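Local coordinates for protein uroporphyrinogen-III C-methyltransferase (Pseudomonas denitrificans, PDB 1S4D) that catalyses the two successive S-adenosyl-L-methionine-dependent methylations of uroporphyrinogen III, at C-2 and C-7, that yield precorrin-2 on the way to cobalamin and siroheme, at residues S16-G21 and P122-P127; A22-P27 and N212-Q217; Q40-V45 and L57-A62. All coordinates share one frame; numbering follows the deposited sequence.

Contact 1. Residues S16-G21 and P122-P127; sequences SVWLVG and PFRIVP
Trp18 and Arg124 lie side by side on neighbouring parallel strands, the arginine chain laid across one face of the indole. CD of Arg124 sits over the six-membered ring of Trp18, 3.7 Å from its centroid and 5° off the normal, a CH-pi contact. With CG anti to the backbone N (chi1 161°) the chain follows the ring outward, then bends at chi3; the guanidinium has only a long, weak cation-pi attraction to the indole. Arg124 is partly exposed, and Trp257 of the second subunit also packs on it. Val126, Val20, Leu19 and Ile125, by contrast, are buried. Val126 CG2 meets Trp18 CE3 at 3.9 Å on the side of helix 32-40. Ile125 CD1 reaches Leu19 CB at 3.7 Å, on the side where Leu19 packs on Glu112 and Leu116 of helix 109-118. A parallel ladder of backbone hydrogen bonds includes Val126 N to Leu19 O at 2.9 Å and Gly21 N to Val126 O at 3.0 Å. An alanine in place of Trp18 would probably leave the methylenes of Arg124 without their flat support and its chain freer to turn. The ladder holds strand 123-126 as the outermost within this chain, and the stacking is consistent with the indole covering aliphatic carbon while the charge points outward.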
# COMPACT_ATOMS: atom_id res chain seq x y z
N SER B 16 13.19 13.91 -17.34
CA SER B 16 11.95 13.36 -16.84
C SER B 16 11.94 13.30 -15.32
O SER B 16 12.97 13.43 -14.67
CB SER B 16 11.61 12.02 -17.49
OG SER B 16 12.57 11.05 -17.16
N VAL B 17 10.75 13.14 -14.75
CA VAL B 17 10.62 13.04 -13.30
C VAL B 17 9.97 11.70 -12.89
O VAL B 17 8.91 11.31 -13.42
CB VAL B 17 9.80 14.23 -12.74
CG1 VAL B 17 9.70 14.14 -11.23
CG2 VAL B 17 10.40 15.59 -13.20
N TRP B 18 10.63 10.98 -11.99
CA TRP B 18 9.99 9.87 -11.32
C TRP B 18 9.47 10.31 -9.94
O TRP B 18 10.22 10.89 -9.13
CB TRP B 18 10.95 8.70 -11.19
CG TRP B 18 11.34 8.07 -12.48
CD1 TRP B 18 11.23 8.60 -13.74
CD2 TRP B 18 11.87 6.76 -12.66
NE1 TRP B 18 11.67 7.71 -14.69
CE2 TRP B 18 12.07 6.57 -14.06
CE3 TRP B 18 12.20 5.71 -11.79
CZ2 TRP B 18 12.59 5.39 -14.59
CZ3 TRP B 18 12.72 4.54 -12.32
CH2 TRP B 18 12.91 4.39 -13.72
N LEU B 19 8.18 10.06 -9.69
CA LEU B 19 7.61 10.15 -8.36
C LEU B 19 7.74 8.76 -7.73
O LEU B 19 7.11 7.81 -8.19
CB LEU B 19 6.15 10.59 -8.44
CG LEU B 19 5.86 12.04 -8.88
CD1 LEU B 19 6.39 12.31 -10.23
CD2 LEU B 19 4.40 12.33 -8.92
N VAL B 20 8.60 8.65 -6.72
CA VAL B 20 9.03 7.38 -6.15
C VAL B 20 8.71 7.33 -4.66
O VAL B 20 9.05 8.27 -3.89
CB VAL B 20 10.56 7.21 -6.31
CG1 VAL B 20 11.03 5.91 -5.70
CG2 VAL B 20 10.99 7.28 -7.77
N GLY B 21 8.05 6.23 -4.25
CA GLY B 21 7.77 6.00 -2.85
C GLY B 21 9.05 5.51 -2.19
O GLY B 21 9.71 4.62 -2.71
N PRO B 122 7.59 14.43 -19.06
CA PRO B 122 7.22 13.02 -18.87
C PRO B 122 7.58 12.56 -17.47
O PRO B 122 8.50 13.12 -16.85
CB PRO B 122 8.06 12.27 -19.91
CG PRO B 122 9.21 13.16 -20.20
CD PRO B 122 8.75 14.59 -19.96
N PHE B 123 6.84 11.57 -16.97
CA PHE B 123 7.05 11.05 -15.62
C PHE B 123 6.69 9.60 -15.57
O PHE B 123 5.96 9.10 -16.42
CB PHE B 123 6.20 11.80 -14.59
CG PHE B 123 4.73 11.61 -14.78
CD1 PHE B 123 4.04 10.69 -14.03
CD2 PHE B 123 4.04 12.37 -15.72
CE1 PHE B 123 2.68 10.50 -14.21
CE2 PHE B 123 2.68 12.19 -15.91
CZ PHE B 123 2.00 11.25 -15.17
N ARG B 124 7.20 8.93 -14.54
CA ARG B 124 6.81 7.57 -14.19
C ARG B 124 6.34 7.63 -12.73
O ARG B 124 6.83 8.49 -11.98
CB ARG B 124 8.02 6.64 -14.33
CG ARG B 124 7.86 5.32 -13.56
CD ARG B 124 8.97 4.32 -13.80
NE ARG B 124 9.01 3.85 -15.18
CZ ARG B 124 8.75 2.62 -15.58
NH1 ARG B 124 8.40 1.68 -14.71
NH2 ARG B 124 8.84 2.33 -16.87
N ILE B 125 5.43 6.73 -12.33
CA ILE B 125 5.14 6.51 -10.91
C ILE B 125 5.73 5.19 -10.43
O ILE B 125 5.58 4.15 -11.07
CB ILE B 125 3.61 6.51 -10.64
CG1 ILE B 125 2.96 7.82 -11.13
CG2 ILE B 125 3.31 6.26 -9.14
CD1 ILE B 125 3.36 9.06 -10.34
N VAL B 126 6.40 5.24 -9.30
CA VAL B 126 6.94 4.06 -8.69
C VAL B 126 6.30 3.92 -7.33
O VAL B 126 6.64 4.64 -6.38
CB VAL B 126 8.45 4.17 -8.53
CG1 VAL B 126 9.02 2.94 -7.76
CG2 VAL B 126 9.10 4.33 -9.89
N PRO B 127 5.33 3.02 -7.24
CA PRO B 127 4.72 2.63 -5.97
C PRO B 127 5.70 2.40 -4.85
O PRO B 127 6.82 1.98 -5.09
CB PRO B 127 4.07 1.32 -6.35
CG PRO B 127 3.54 1.63 -7.68
CD PRO B 127 4.69 2.34 -8.38
O HOH W 1 9.28 2.10 -3.89

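Contact 2. Residues A22-P27 and N212-Q217; sequences AGPGDP and NAATPQ. With SAH (S-adenosyl-L-homocysteine), chain Q.
Pro24 and Ala213 meet at the adenine of bound S-adenosyl-L-homocysteine, where two loops, one from each sheet of the methylase, come together. Hydrogen bonds to the ligand dominate, and those made by these two loops all use backbone atoms. The exocyclic N6 donates to both sides of the junction: to Ala213 O at 3.1 Å, with an N-H...O angle of 151°, and to Pro24 O at 2.7 Å, a bond weakened by its bent geometry. Pro24 O and Ala213 O lie 3.6 Å apart, and the amino group provides hydrogens to both. Ala213 N in turn donates to ring atom N1 of the ligand at 2.7 Å, again weakly, so that residue reads a donor and an acceptor of the purine with its own N-H and C=O. Ala213 CB lies 3.4 Å from the same N1 of the ligand.

One direct polar link joins the loops, a weak bond from Asp26 N to Ala214 O at 2.9 Å. The Asp26 carboxylate turns elsewhere, OD2 to Tyr138 OH and OD1 to Gly28 N.

Apolar contact is small in scale. Ala214 CB touches Pro24 CG at 4.0 Å and lies near Asp26 CB. Gly25 leaves room for its neighbours, since a side chain there would run into Thr215 CG2.

Within 212-217 a type II turn from Asn212 to Thr215 presents Ala213 and Ala214. Thr215 OG1, placed between the backbone N and the carbonyl carbon (chi1 66°), donates to Asn212 O at 2.7 Å and braces the turn.

Thr130, Ala131, Met184 and Ala241 are among the ligand's further hydrogen-bonding partners. At this junction N6 donates twice and N1 accepts, a pattern consistent with recognition of adenine, and the ligand bridges loops otherwise joined by one weak hydrogen bond and small apolar contacts.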
# COMPACT_ATOMS: atom_id res chain seq x y z
N ALA B 22 9.41 6.10 -1.05
CA ALA B 22 10.53 5.60 -0.24
C ALA B 22 10.07 4.54 0.75
O ALA B 22 10.87 3.95 1.45
CB ALA B 22 11.19 6.76 0.52
N GLY B 23 8.76 4.30 0.83
CA GLY B 23 8.22 3.50 1.92
C GLY B 23 8.27 4.29 3.22
O GLY B 23 8.66 5.48 3.23
N PRO B 24 7.90 3.62 4.32
CA PRO B 24 7.80 4.23 5.66
C PRO B 24 9.08 4.49 6.42
O PRO B 24 9.03 5.22 7.40
CB PRO B 24 6.99 3.20 6.45
CG PRO B 24 7.29 1.91 5.77
CD PRO B 24 7.48 2.21 4.31
N GLY B 25 10.20 3.88 6.03
CA GLY B 25 11.45 4.12 6.73
C GLY B 25 12.51 3.12 6.37
O GLY B 25 13.48 3.45 5.72
N ASP B 26 12.33 1.89 6.81
CA ASP B 26 13.26 0.81 6.53
C ASP B 26 13.76 0.80 5.06
O ASP B 26 12.99 0.56 4.15
CB ASP B 26 12.56 -0.50 6.90
CG ASP B 26 13.44 -1.71 6.73
OD1 ASP B 26 14.58 -1.57 6.25
OD2 ASP B 26 13.06 -2.86 7.06
N PRO B 27 15.05 0.98 4.84
CA PRO B 27 15.59 0.96 3.46
C PRO B 27 15.35 -0.37 2.74
O PRO B 27 15.32 -0.35 1.52
CB PRO B 27 17.10 1.18 3.64
CG PRO B 27 17.26 1.65 5.01
CD PRO B 27 16.12 1.14 5.85
N ASN B 212 6.47 6.23 13.78
CA ASN B 212 7.72 5.93 13.12
C ASN B 212 7.77 4.43 12.83
O ASN B 212 8.79 3.78 13.08
CB ASN B 212 8.89 6.36 14.01
CG ASN B 212 8.83 7.81 14.38
OD1 ASN B 212 9.04 8.67 13.53
ND2 ASN B 212 8.52 8.10 15.63
N ALA B 213 6.66 3.89 12.34
CA ALA B 213 6.63 2.51 11.88
C ALA B 213 7.86 2.23 11.01
O ALA B 213 8.31 3.10 10.26
CB ALA B 213 5.33 2.16 11.12
N ALA B 214 8.40 1.04 11.21
CA ALA B 214 9.49 0.49 10.45
C ALA B 214 10.78 1.28 10.53
O ALA B 214 11.52 1.36 9.56
CB ALA B 214 9.07 0.26 8.99
N THR B 215 11.06 1.86 11.70
CA THR B 215 12.36 2.49 11.99
C THR B 215 12.85 1.98 13.33
O THR B 215 12.08 1.39 14.11
CB THR B 215 12.21 4.02 12.10
OG1 THR B 215 11.41 4.33 13.25
CG2 THR B 215 11.45 4.61 10.93
N PRO B 216 14.13 2.15 13.65
CA PRO B 216 14.60 1.80 15.01
C PRO B 216 13.85 2.59 16.11
O PRO B 216 13.80 2.15 17.24
CB PRO B 216 16.09 2.12 14.98
CG PRO B 216 16.44 1.96 13.52
CD PRO B 216 15.25 2.58 12.78
N GLN B 217 13.22 3.70 15.75
CA GLN B 217 12.46 4.50 16.71
C GLN B 217 11.00 4.10 16.86
O GLN B 217 10.25 4.79 17.54
CB GLN B 217 12.51 5.99 16.33
CG GLN B 217 13.91 6.58 16.30
CD GLN B 217 14.66 6.20 15.05
OE1 GLN B 217 14.08 6.16 13.96
NE2 GLN B 217 15.95 5.89 15.20
N SAH Q . 2.25 8.78 1.17
CA SAH Q . 2.51 8.45 2.56
CB SAH Q . 1.69 9.35 3.47
CG SAH Q . 2.31 10.71 3.72
SD SAH Q . 1.23 11.94 4.50
C SAH Q . 2.29 6.96 2.84
O SAH Q . 1.90 6.19 1.96
OXT SAH Q . 2.50 6.44 3.93
C5' SAH Q . 2.10 11.74 6.09
C4' SAH Q . 1.48 10.79 7.12
O4' SAH Q . 1.81 9.44 6.86
C3' SAH Q . 1.94 10.97 8.56
O3' SAH Q . 1.41 12.07 9.24
C2' SAH Q . 1.59 9.64 9.21
O2' SAH Q . 0.22 9.50 9.54
C1' SAH Q . 1.89 8.69 8.06
N9 SAH Q . 3.23 8.07 8.14
C8 SAH Q . 4.21 8.22 7.21
N7 SAH Q . 5.28 7.51 7.57
C5 SAH Q . 5.03 6.91 8.74
C6 SAH Q . 5.80 6.06 9.54
N6 SAH Q . 7.02 5.72 9.18
N1 SAH Q . 5.26 5.58 10.72
C2 SAH Q . 3.98 5.92 11.07
N3 SAH Q . 3.22 6.76 10.27
C4 SAH Q . 3.73 7.25 9.12

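Contact 3. Residues Q40-V45 and L57-A62; sequences QADVIV and LARPGA
Ile44 and Ala58 meet in the connection between strands 43-46 and 63-66, adjacent parallel strands of the five-stranded sheet joined without an intervening helix. The loop returns across the start of the first strand. The apolar contact is a single pair: Ile44 CD1 lies 3.5 Å from Ala58 CB. CG1 of Ile44 is anti to the carbonyl carbon (chi1 -64°) and the chain then extends (chi2 170°) to reach it. Leu38 of helix 32-40 and Leu96 also pack on Ile44. Ala62 lies against backbone, its CB 3.6 Å from Ala41 O and its CA in a CA-H...O contact with Asp42 O.

The charged pair is looser. Asp42 and Arg59 lie side by side, carboxylate and guanidinium planes only 13° apart, but the salt bridge from Asp42 OD1 to Arg59 NH2 is long at 3.8 Å. The other carboxylate oxygen, OD2, accepts the backbone N-H of Arg94, which anchors Asp42 to the next strand and would probably leave OD1 as the oxygen facing Arg59. Arg59 itself is exposed and its chain bends at chi2 and chi3.

The loop itself is shaped by a type II turn from Arg59 to Ala62, with Gly61 at positive phi, closed by Ala62 N donating to Arg59 O at 3.2 Å.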
# COMPACT_ATOMS: atom_id res chain seq x y z
N GLN B 40 20.55 6.36 -10.21
CA GLN B 40 20.66 7.07 -11.49
C GLN B 40 20.45 8.57 -11.39
O GLN B 40 20.94 9.32 -12.23
CB GLN B 40 19.65 6.52 -12.49
CG GLN B 40 20.14 5.31 -13.23
CD GLN B 40 19.04 4.63 -14.03
OE1 GLN B 40 18.75 3.47 -13.79
NE2 GLN B 40 18.45 5.34 -14.98
N ALA B 41 19.72 9.01 -10.36
CA ALA B 41 19.28 10.39 -10.26
C ALA B 41 20.39 11.46 -10.29
O ALA B 41 21.44 11.30 -9.68
CB ALA B 41 18.41 10.57 -9.06
N ASP B 42 20.12 12.56 -10.98
CA ASP B 42 20.98 13.73 -10.89
C ASP B 42 20.59 14.55 -9.68
O ASP B 42 21.44 15.17 -9.06
CB ASP B 42 20.89 14.58 -12.16
CG ASP B 42 21.52 13.90 -13.35
OD1 ASP B 42 22.67 13.44 -13.23
OD2 ASP B 42 20.94 13.78 -14.45
N VAL B 43 19.32 14.54 -9.34
CA VAL B 43 18.84 15.31 -8.21
C VAL B 43 17.68 14.57 -7.53
O VAL B 43 16.82 14.00 -8.18
CB VAL B 43 18.53 16.81 -8.62
CG1 VAL B 43 17.51 16.90 -9.74
CG2 VAL B 43 18.13 17.64 -7.42
N ILE B 44 17.72 14.53 -6.21
CA ILE B 44 16.74 13.80 -5.42
C ILE B 44 16.06 14.83 -4.53
O ILE B 44 16.66 15.35 -3.57
CB ILE B 44 17.43 12.71 -4.57
CG1 ILE B 44 18.08 11.67 -5.47
CG2 ILE B 44 16.44 12.02 -3.63
CD1 ILE B 44 18.96 10.72 -4.76
N VAL B 45 14.82 15.15 -4.89
CA VAL B 45 14.02 16.08 -4.12
C VAL B 45 13.19 15.22 -3.18
O VAL B 45 12.35 14.43 -3.62
CB VAL B 45 13.14 16.93 -5.04
CG1 VAL B 45 12.30 17.93 -4.25
CG2 VAL B 45 14.02 17.67 -6.02
N LEU B 57 22.13 5.64 -1.33
CA LEU B 57 22.20 4.90 -2.59
C LEU B 57 22.48 5.81 -3.79
O LEU B 57 22.94 5.34 -4.86
CB LEU B 57 20.91 4.11 -2.83
CG LEU B 57 20.69 2.78 -2.09
CD1 LEU B 57 19.30 2.28 -2.33
CD2 LEU B 57 21.69 1.73 -2.53
N ALA B 58 22.21 7.11 -3.61
CA ALA B 58 22.47 8.12 -4.63
C ALA B 58 23.91 8.02 -5.07
O ALA B 58 24.79 7.75 -4.26
CB ALA B 58 22.19 9.50 -4.09
N ARG B 59 24.16 8.22 -6.37
CA ARG B 59 25.53 8.28 -6.87
C ARG B 59 26.21 9.51 -6.26
O ARG B 59 25.53 10.45 -5.84
CB ARG B 59 25.58 8.29 -8.41
CG ARG B 59 24.74 9.37 -9.10
CD ARG B 59 25.38 9.98 -10.36
NE ARG B 59 24.41 10.14 -11.44
CZ ARG B 59 24.46 9.49 -12.61
NH1 ARG B 59 25.45 8.63 -12.87
NH2 ARG B 59 23.51 9.70 -13.53
N PRO B 60 27.54 9.51 -6.17
CA PRO B 60 28.24 10.67 -5.60
C PRO B 60 28.15 11.84 -6.58
O PRO B 60 28.25 11.64 -7.82
CB PRO B 60 29.70 10.19 -5.44
CG PRO B 60 29.67 8.70 -5.68
CD PRO B 60 28.48 8.45 -6.59
N GLY B 61 27.92 13.03 -6.04
CA GLY B 61 27.69 14.20 -6.86
C GLY B 61 26.26 14.35 -7.37
O GLY B 61 26.01 15.25 -8.18
N ALA B 62 25.35 13.48 -6.93
CA ALA B 62 23.92 13.75 -7.07
C ALA B 62 23.60 14.84 -6.07
O ALA B 62 24.20 14.88 -5.00
CB ALA B 62 23.11 12.50 -6.76

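Overall arrangement
From the N terminus, strand 16-21 enters the parallel sheet and runs directly into 22-27, so contacts 1 and 2 adjoin in sequence. Helix 32-40 and segment 40-45 follow, and 57-62 returns to close the short loop of contact 3, nested inside the loops of both other contacts. Contact 1 closes next, when 122-127 joins the sheet beside 16-21. Contact 2 closes last, at 212-217, its loop crossing that of contact 1. Contacts 1 and 3 both belong to the parallel sheet, their centres about 15 Å apart, whereas contact 2 links that sheet to the mixed sheet across the S-adenosyl-L-homocysteine site.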